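Local coordinates for protein LAR_0958 cell surface adhesin (PDB 4NG0) that probably binds mucus as a surface-exposed adhesin of the bacterial cell, built from repeats with a ubiquitin-like beta-grasp fold, at residues A[43-48]-A[59-64]. Sequence-based numbering, arbitrary orientation.
Sequences FTWNTA and YTLSLN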
# COMPACT_ATOMS: atom_id res chain seq x y z
N PHE A 43 0.91 -4.91 3.24
CA PHE A 43 -0.29 -4.39 2.62
C PHE A 43 -1.00 -5.52 1.91
O PHE A 43 -0.35 -6.42 1.37
CB PHE A 43 0.05 -3.29 1.60
CG PHE A 43 0.69 -2.06 2.20
CD1 PHE A 43 2.03 -2.05 2.54
CD2 PHE A 43 -0.06 -0.91 2.40
CE1 PHE A 43 2.63 -0.91 3.09
CE2 PHE A 43 0.53 0.23 2.95
CZ PHE A 43 1.86 0.22 3.30
N THR A 44 -2.32 -5.47 1.92
CA THR A 44 -3.13 -6.49 1.25
C THR A 44 -3.91 -5.89 0.09
O THR A 44 -4.53 -4.84 0.23
CB THR A 44 -4.09 -7.13 2.26
OG1 THR A 44 -3.31 -7.84 3.23
CG2 THR A 44 -5.04 -8.12 1.58
N TRP A 45 -3.87 -6.55 -1.06
CA TRP A 45 -4.70 -6.18 -2.19
C TRP A 45 -6.17 -6.44 -1.87
O TRP A 45 -6.53 -7.54 -1.42
CB TRP A 45 -4.33 -7.04 -3.39
CG TRP A 45 -3.03 -6.67 -4.05
CD1 TRP A 45 -1.80 -7.21 -3.80
CD2 TRP A 45 -2.85 -5.71 -5.10
NE1 TRP A 45 -0.86 -6.63 -4.62
CE2 TRP A 45 -1.48 -5.72 -5.44
CE3 TRP A 45 -3.72 -4.86 -5.79
CZ2 TRP A 45 -0.95 -4.88 -6.43
CZ3 TRP A 45 -3.20 -4.03 -6.78
CH2 TRP A 45 -1.83 -4.05 -7.09
N ASN A 46 -7.02 -5.46 -2.15
CA ASN A 46 -8.45 -5.58 -1.91
C ASN A 46 -9.14 -6.18 -3.14
O ASN A 46 -10.01 -5.58 -3.76
CB ASN A 46 -9.03 -4.22 -1.50
CG ASN A 46 -8.46 -3.73 -0.15
OD1 ASN A 46 -8.39 -4.49 0.82
ND2 ASN A 46 -8.06 -2.47 -0.10
N THR A 47 -8.71 -7.38 -3.47
CA THR A 47 -9.20 -8.13 -4.61
C THR A 47 -9.96 -9.36 -4.12
O THR A 47 -9.92 -9.67 -2.94
CB THR A 47 -8.03 -8.59 -5.46
OG1 THR A 47 -7.08 -9.26 -4.62
CG2 THR A 47 -7.35 -7.39 -6.13
N ALA A 48 -10.64 -10.05 -5.03
CA ALA A 48 -11.50 -11.16 -4.63
C ALA A 48 -10.74 -12.25 -3.90
O ALA A 48 -11.28 -12.87 -2.99
CB ALA A 48 -12.21 -11.75 -5.84
N TYR A 59 -7.75 -0.76 -8.63
CA TYR A 59 -7.68 -1.56 -7.41
C TYR A 59 -7.21 -0.73 -6.23
O TYR A 59 -6.63 0.35 -6.42
CB TYR A 59 -6.68 -2.71 -7.61
CG TYR A 59 -6.99 -3.57 -8.81
CD1 TYR A 59 -6.38 -3.35 -10.04
CD2 TYR A 59 -7.91 -4.60 -8.71
CE1 TYR A 59 -6.68 -4.14 -11.14
CE2 TYR A 59 -8.22 -5.41 -9.81
CZ TYR A 59 -7.59 -5.17 -11.01
OH TYR A 59 -7.88 -5.97 -12.11
N THR A 60 -7.41 -1.23 -5.02
CA THR A 60 -6.81 -0.61 -3.84
C THR A 60 -6.05 -1.62 -3.01
O THR A 60 -6.25 -2.82 -3.13
CB THR A 60 -7.85 0.10 -2.95
OG1 THR A 60 -8.76 -0.86 -2.40
CG2 THR A 60 -8.62 1.13 -3.73
N LEU A 61 -5.15 -1.11 -2.17
CA LEU A 61 -4.50 -1.91 -1.15
C LEU A 61 -4.68 -1.22 0.19
O LEU A 61 -4.83 0.00 0.24
CB LEU A 61 -3.00 -2.04 -1.41
CG LEU A 61 -2.60 -2.86 -2.64
CD1 LEU A 61 -2.32 -1.94 -3.83
CD2 LEU A 61 -1.40 -3.73 -2.31
N SER A 62 -4.63 -2.00 1.26
CA SER A 62 -4.73 -1.45 2.61
C SER A 62 -3.63 -2.02 3.47
O SER A 62 -3.21 -3.17 3.29
CB SER A 62 -6.08 -1.84 3.24
OG SER A 62 -7.17 -1.30 2.52
N LEU A 63 -3.15 -1.22 4.42
CA LEU A 63 -2.23 -1.72 5.43
C LEU A 63 -2.96 -2.81 6.21
O LEU A 63 -4.10 -2.61 6.64
CB LEU A 63 -1.82 -0.58 6.37
CG LEU A 63 -0.71 -0.93 7.37
CD1 LEU A 63 0.65 -0.99 6.71
CD2 LEU A 63 -0.72 0.10 8.51
N ASN A 64 -2.31 -3.96 6.38
CA ASN A 64 -2.94 -5.09 7.07
C ASN A 64 -2.46 -5.18 8.52
O ASN A 64 -1.67 -4.35 8.96
CB ASN A 64 -2.75 -6.39 6.28
CG ASN A 64 -1.29 -6.76 6.09
OD1 ASN A 64 -0.47 -6.57 6.98
ND2 ASN A 64 -0.96 -7.31 4.93
O HOH W 1 -9.46 -3.30 -5.27
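Both amide hydrogens of Asn-46 are spent on two hydroxyls of the opposing strand: ND2 donates to Thr-60 OG1 at 2.9 Å and to Ser-62 OG at 3.0 Å. Each oxygen lies close to the amide plane, and each bond is nearly straight. Asparagine suits this place because its NH2 can bridge two small hydroxyl residues spaced two apart on one sheet face. With OG1 between the backbone N and the carbonyl carbon (chi1 65°), Thr-60 holds its hydroxyl toward that amide. Asn-46 is also the centre of an inverse gamma turn, just past the end of strand 43-45; its N still bonds Thr-60 O, while a water carries the pairing on from Asn-46 O to Thr-60 N.

Before the turn the strands run antiparallel, Thr-44 and Ser-62 forming a hydrogen-bonded pair with Thr-44 N 2.8 Å from Ser-62 O. Threonine suits position 44 because its hydroxyl accepts from Asn-64 ND2 (OG1 to ND2 2.9 Å).

The other face is apolar. Leu-61 CD2 sits almost squarely over the five-membered ring of Trp-45, 3.6 Å from its centroid, and CD1 lies against the six-membered ring, so the leucine's two methyls match the flat indole. Tyr-59 CB meets the indole edge. Leu-63 CD1 lies less centrally over Phe-43, whose flat ring gives the methyl a face to rest on.

In the ubiquitin-like beta-grasp sheet, strand 43-45 is outermost; strand 57-63 also pairs with strand 83-92, whose Tyr-89 meets Trp-45 edge-to-face, and Asn-64 N-caps helix 65-73, OD1 accepting from Gly-67 N.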